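Local coordinates for protein FACT complex subunit SPT16 (Ashbya gossypii, PDB 6A8M) that probably acts in the FACT complex as a histone chaperone that destabilises and restores nucleosomes during transcription elongation, with roles in DNA replication and repair, at residues Ser31-Ile36 and Ile66-Glu71; Ala128-Gly133 and Gly160-Asp165. One frame throughout, in Å; residues are numbered along the deposited sequence.

Interaction 1 (Ser31-Ile36 and Ile66-Glu71)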
loop_
_atom_site.group_PDB
_atom_site.type_symbol
_atom_site.label_atom_id
_atom_site.label_comp_id
_atom_site.label_asym_id
_atom_site.label_seq_id
_atom_site.Cartn_x
_atom_site.Cartn_y
_atom_site.Cartn_z
ATOM N N SER A 31 -24.026 -6.809 -10.730
ATOM C CA SER A 31 -24.633 -6.123 -11.863
ATOM C C SER A 31 -24.359 -4.627 -11.863
ATOM O O SER A 31 -24.606 -3.960 -12.879
ATOM C CB SER A 31 -26.148 -6.344 -11.867
ATOM O OG SER A 31 -26.467 -7.722 -11.873
ATOM N N SER A 32 -23.860 -4.096 -10.754
ATOM C CA SER A 32 -23.520 -2.687 -10.592
ATOM C C SER A 32 -22.638 -2.594 -9.356
ATOM O O SER A 32 -22.558 -3.536 -8.571
ATOM C CB SER A 32 -24.763 -1.806 -10.434
ATOM O OG SER A 32 -25.520 -2.141 -9.275
ATOM N N LEU A 33 -21.986 -1.444 -9.191
ATOM C CA LEU A 33 -21.105 -1.171 -8.062
ATOM C C LEU A 33 -21.574 0.109 -7.394
ATOM O O LEU A 33 -21.977 1.047 -8.086
ATOM C CB LEU A 33 -19.657 -0.989 -8.509
ATOM C CG LEU A 33 -19.022 -2.098 -9.345
ATOM C CD1 LEU A 33 -17.599 -1.752 -9.683
ATOM C CD2 LEU A 33 -19.105 -3.426 -8.567
ATOM N N VAL A 34 -21.517 0.162 -6.060
ATOM C CA VAL A 34 -21.758 1.405 -5.326
ATOM C C VAL A 34 -20.670 1.599 -4.271
ATOM O O VAL A 34 -20.465 0.725 -3.419
ATOM C CB VAL A 34 -23.144 1.433 -4.657
ATOM C CG1 VAL A 34 -23.345 2.780 -3.982
ATOM C CG2 VAL A 34 -24.275 1.162 -5.688
ATOM N N PHE A 35 -20.004 2.759 -4.308
ATOM C CA PHE A 35 -18.972 3.132 -3.344
ATOM C C PHE A 35 -19.350 4.467 -2.719
ATOM O O PHE A 35 -19.650 5.423 -3.443
ATOM C CB PHE A 35 -17.597 3.240 -4.015
ATOM C CG PHE A 35 -17.186 1.982 -4.726
ATOM C CD1 PHE A 35 -16.623 0.948 -4.011
ATOM C CD2 PHE A 35 -17.384 1.834 -6.082
ATOM C CE1 PHE A 35 -16.248 -0.229 -4.639
ATOM C CE2 PHE A 35 -17.013 0.652 -6.729
ATOM C CZ PHE A 35 -16.446 -0.379 -6.001
ATOM N N ILE A 36 -19.313 4.542 -1.387
ATOM C CA ILE A 36 -19.775 5.729 -0.673
ATOM C C ILE A 36 -18.664 6.185 0.251
ATOM O O ILE A 36 -18.280 5.452 1.171
ATOM C CB ILE A 36 -21.065 5.476 0.129
ATOM C CG1 ILE A 36 -22.048 4.609 -0.665
ATOM C CG2 ILE A 36 -21.705 6.806 0.521
ATOM C CD1 ILE A 36 -21.865 3.122 -0.435
ATOM N N ILE A 66 -20.071 7.152 -5.732
ATOM C CA ILE A 66 -19.787 6.758 -7.098
ATOM C C ILE A 66 -20.441 5.403 -7.328
ATOM O O ILE A 66 -20.162 4.451 -6.594
ATOM C CB ILE A 66 -18.275 6.666 -7.371
ATOM C CG1 ILE A 66 -17.579 7.987 -7.025
ATOM C CG2 ILE A 66 -18.010 6.187 -8.814
ATOM C CD1 ILE A 66 -16.026 7.918 -7.086
ATOM N N ALA A 67 -21.290 5.310 -8.338
ATOM C CA ALA A 67 -21.896 4.045 -8.720
ATOM C C ALA A 67 -21.569 3.759 -10.173
ATOM O O ALA A 67 -21.561 4.673 -11.000
ATOM C CB ALA A 67 -23.407 4.057 -8.515
ATOM N N VAL A 68 -21.290 2.491 -10.478
ATOM C CA VAL A 68 -20.810 2.095 -11.801
ATOM C C VAL A 68 -21.757 1.059 -12.388
ATOM O O VAL A 68 -22.202 0.146 -11.686
ATOM C CB VAL A 68 -19.374 1.526 -11.757
ATOM C CG1 VAL A 68 -18.869 1.355 -13.166
ATOM C CG2 VAL A 68 -18.419 2.460 -10.947
ATOM N N PHE A 69 -22.056 1.207 -13.682
ATOM C CA PHE A 69 -22.957 0.327 -14.423
ATOM C C PHE A 69 -22.334 0.013 -15.779
ATOM O O PHE A 69 -21.362 0.649 -16.197
ATOM C CB PHE A 69 -24.335 0.977 -14.634
ATOM C CG PHE A 69 -24.941 1.540 -13.388
ATOM C CD1 PHE A 69 -24.629 2.819 -12.957
ATOM C CD2 PHE A 69 -25.851 0.795 -12.655
ATOM C CE1 PHE A 69 -25.187 3.327 -11.796
ATOM C CE2 PHE A 69 -26.415 1.303 -11.511
ATOM C CZ PHE A 69 -26.087 2.562 -11.076
ATOM N N LYS A 70 -22.925 -0.951 -16.498
ATOM C CA LYS A 70 -22.472 -1.213 -17.867
ATOM C C LYS A 70 -22.506 0.050 -18.720
ATOM O O LYS A 70 -21.555 0.338 -19.465
ATOM C CB LYS A 70 -23.327 -2.299 -18.525
ATOM C CG LYS A 70 -23.048 -2.432 -20.039
ATOM C CD LYS A 70 -23.823 -3.556 -20.727
ATOM C CE LYS A 70 -23.563 -3.474 -22.248
ATOM N NZ LYS A 70 -24.096 -4.592 -23.071
ATOM N N GLU A 71 -23.581 0.823 -18.628
ATOM C CA GLU A 71 -23.803 1.912 -19.571
ATOM C C GLU A 71 -23.438 3.281 -19.010
ATOM O O GLU A 71 -23.613 4.288 -19.712
ATOM C CB GLU A 71 -25.267 1.924 -20.044
ATOM C CG GLU A 71 -25.865 0.545 -20.374
ATOM C CD GLU A 71 -25.372 -0.062 -21.691
ATOM O OE1 GLU A 71 -26.074 -0.962 -22.213
ATOM O OE2 GLU A 71 -24.301 0.347 -22.207
HETATM O O HOH W 1 -25.247 -2.275 -14.741
#
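In the middle of the six-stranded mixed sheet of the Spt16 N-terminal lobe, strand 32-36 runs antiparallel to strand 66-68, Leu-33 facing Val-68 and Phe-35 facing Ile-66 as hydrogen-bonded pairs. Leu-33 N donates to Val-68 O (3.0 Å) and Val-68 N donates in turn to Leu-33 O. Phe-35 N reaches Ile-66 O at 2.8 Å, and Ile-66 N completes the second pair on Phe-35 O. Between them Val-34 and Ala-67 form the non-hydrogen-bonded pair, where CG2 of Val-34, anti to its carbonyl carbon, lies 4.1 Å from Ala-67 CB. On the opposite face Leu-33 CB meets Val-68 CB, backed by Phe-23, while helix 48-57 packs on Phe-35 and Ile-66. Next to the Leu-33/Val-68 pair, Phe-69 brings ring atom CD2 to 3.6 Å from Ser-32 CB. A water bridges the two segments beyond this, giving a hydrogen to Ser-31 O (2.6 Å) and accepting one from Lys-70 N (3.2 Å); it lies in the plane of the Phe-69 ring, at its edge. Helix 113-128 covers Val-34 and Ala-67. Apolar side chains on both faces, each under helices, mark this as the interior of an alpha/beta sheet, here in the lobe that precedes the M24 peptidase-like domain.

Interaction 2 (Ala128-Gly133 and Gly160-Asp165)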
loop_
_atom_site.group_PDB
_atom_site.type_symbol
_atom_site.label_atom_id
_atom_site.label_comp_id
_atom_site.label_asym_id
_atom_site.label_seq_id
_atom_site.Cartn_x
_atom_site.Cartn_y
_atom_site.Cartn_z
ATOM N N ALA A 128 -30.556 -2.713 -12.611
ATOM C CA ALA A 128 -29.372 -3.415 -13.094
ATOM C C ALA A 128 -29.376 -4.879 -12.662
ATOM O O ALA A 128 -28.992 -5.762 -13.440
ATOM C CB ALA A 128 -28.109 -2.703 -12.595
ATOM N N GLY A 129 -29.800 -5.157 -11.439
ATOM C CA GLY A 129 -29.759 -6.517 -10.933
ATOM C C GLY A 129 -29.735 -6.556 -9.422
ATOM O O GLY A 129 -29.611 -5.534 -8.741
ATOM N N SER A 130 -29.852 -7.779 -8.895
ATOM C CA SER A 130 -29.962 -7.941 -7.453
ATOM C C SER A 130 -28.600 -7.995 -6.774
ATOM O O SER A 130 -28.503 -7.670 -5.587
ATOM C CB SER A 130 -30.771 -9.198 -7.112
ATOM O OG SER A 130 -30.235 -10.345 -7.742
ATOM N N ALA A 131 -27.556 -8.407 -7.489
ATOM C CA ALA A 131 -26.207 -8.448 -6.932
ATOM C C ALA A 131 -25.545 -7.091 -7.131
ATOM O O ALA A 131 -25.378 -6.636 -8.272
ATOM C CB ALA A 131 -25.373 -9.549 -7.588
ATOM N N VAL A 132 -25.129 -6.473 -6.023
ATOM C CA VAL A 132 -24.521 -5.146 -6.020
ATOM C C VAL A 132 -23.133 -5.258 -5.415
ATOM O O VAL A 132 -22.991 -5.725 -4.284
ATOM C CB VAL A 132 -25.379 -4.146 -5.222
ATOM C CG1 VAL A 132 -24.927 -2.725 -5.492
ATOM C CG2 VAL A 132 -26.855 -4.326 -5.559
ATOM N N GLY A 133 -22.123 -4.787 -6.145
ATOM C CA GLY A 133 -20.756 -4.839 -5.656
ATOM C C GLY A 133 -20.502 -3.692 -4.694
ATOM O O GLY A 133 -20.817 -2.537 -4.992
ATOM N N GLY A 160 -34.751 -7.510 -3.214
ATOM C CA GLY A 160 -33.981 -8.669 -2.789
ATOM C C GLY A 160 -32.483 -8.583 -3.033
ATOM O O GLY A 160 -31.856 -9.573 -3.424
ATOM N N LEU A 161 -31.897 -7.414 -2.777
ATOM C CA LEU A 161 -30.515 -7.140 -3.166
ATOM C C LEU A 161 -29.523 -7.840 -2.244
ATOM O O LEU A 161 -29.669 -7.816 -1.018
ATOM C CB LEU A 161 -30.247 -5.632 -3.148
ATOM C CG LEU A 161 -31.176 -4.748 -3.986
ATOM C CD1 LEU A 161 -30.765 -3.285 -3.915
ATOM C CD2 LEU A 161 -31.224 -5.219 -5.435
ATOM N N ASN A 162 -28.504 -8.461 -2.840
ATOM C CA ASN A 162 -27.402 -9.043 -2.084
ATOM C C ASN A 162 -26.144 -8.231 -2.356
ATOM O O ASN A 162 -25.716 -8.104 -3.510
ATOM C CB ASN A 162 -27.186 -10.526 -2.412
ATOM C CG ASN A 162 -27.085 -10.811 -3.905
ATOM O OD1 ASN A 162 -28.065 -10.684 -4.641
ATOM N ND2 ASN A 162 -25.910 -11.257 -4.347
ATOM N N GLY A 163 -25.580 -7.662 -1.294
ATOM C CA GLY A 163 -24.289 -7.006 -1.406
ATOM C C GLY A 163 -23.173 -8.016 -1.598
ATOM O O GLY A 163 -23.135 -9.073 -0.963
ATOM N N VAL A 164 -22.252 -7.688 -2.495
ATOM C CA VAL A 164 -21.191 -8.599 -2.894
ATOM C C VAL A 164 -19.873 -7.881 -2.665
ATOM O O VAL A 164 -19.640 -6.828 -3.259
ATOM C CB VAL A 164 -21.336 -9.022 -4.363
ATOM C CG1 VAL A 164 -20.097 -9.743 -4.825
ATOM C CG2 VAL A 164 -22.599 -9.897 -4.553
ATOM N N ASP A 165 -19.011 -8.432 -1.814
ATOM C CA ASP A 165 -17.737 -7.757 -1.597
ATOM C C ASP A 165 -16.861 -7.858 -2.839
ATOM O O ASP A 165 -16.791 -8.907 -3.483
ATOM C CB ASP A 165 -16.977 -8.330 -0.415
ATOM C CG ASP A 165 -15.776 -7.485 -0.073
ATOM O OD1 ASP A 165 -15.959 -6.440 0.593
ATOM O OD2 ASP A 165 -14.667 -7.839 -0.518
#
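Ser-130 O takes the backbone N-H of Asn-162 at 2.9 Å, the first rung between two parallel strands, 131-133 and 162-165, which helix 143-158 links in a beta-alpha-beta crossover. Val-132 carries the next two rungs: its N donates to Asn-162 O, nearly straight at 170°, and its O accepts from Val-164 N at 2.8 Å. One residue of the first strand thus bonds to the residues before and after Gly-163, the pattern of a parallel ladder. CA-H groups add to it, Leu-161 CA lying 3.2 Å from the same Ser-130 O and Gly-133 CA 3.3 Å from Val-164 O.

The side chains divide between the two faces. Ala-131, Asn-162 and Val-164 share one, where Ala-131 CB sits 4.1 Å from Val-164 CG2. The Asn-162 amide lies beside Ser-130 and Ala-131, since CG stands between the backbone N and the carbonyl carbon (chi1 51°). On the face of Val-132, Leu-161 swings its CD2 branch back over the chain, to 3.6 Å from Ser-130 CA, while its CB loosely approaches Val-132 CG2. Trp-152 of helix 143-158 touches both Val-132 and Leu-161, and Ala-155 also meets Leu-161, so the crossover helix covers this face.

Farther out, Gly-129, the first residue past helix 113-128, has a positive phi of 157°; at its backbone angles a CB would press on the carbonyl O of Ala-128, and Ser-130 follows before the strand begins at Ala-131. At the other end of the contact, Asp-165 is held by two bonds of its carboxylate, OD1 to the Thr-136 hydroxyl and OD2 to the backbone N of Ser-167.

In the fold
Both interactions belong to one sheet of the N-terminal lobe, with centres about 10 Å apart, and strands 32-37 and 131-134 are neighbours in it. Backbone bonds probably join them directly, Ser-32 O to Gly-133 N and Ser-31 N to Ala-131 O. Interaction 1 is central: its touching residues are all buried, its strands antiparallel, and its side chains largely apolar. Interaction 2 reaches the outermost strand of the sheet within this chain, in parallel pairing, and is only partly buried; Ser-130 and Asn-162 lie exposed at its margin while Val-132 and Leu-161 are buried. Helix 113-128 packs on interaction 1 and leads into 131-134, whereas helix 143-158 touches side chains of both contacts.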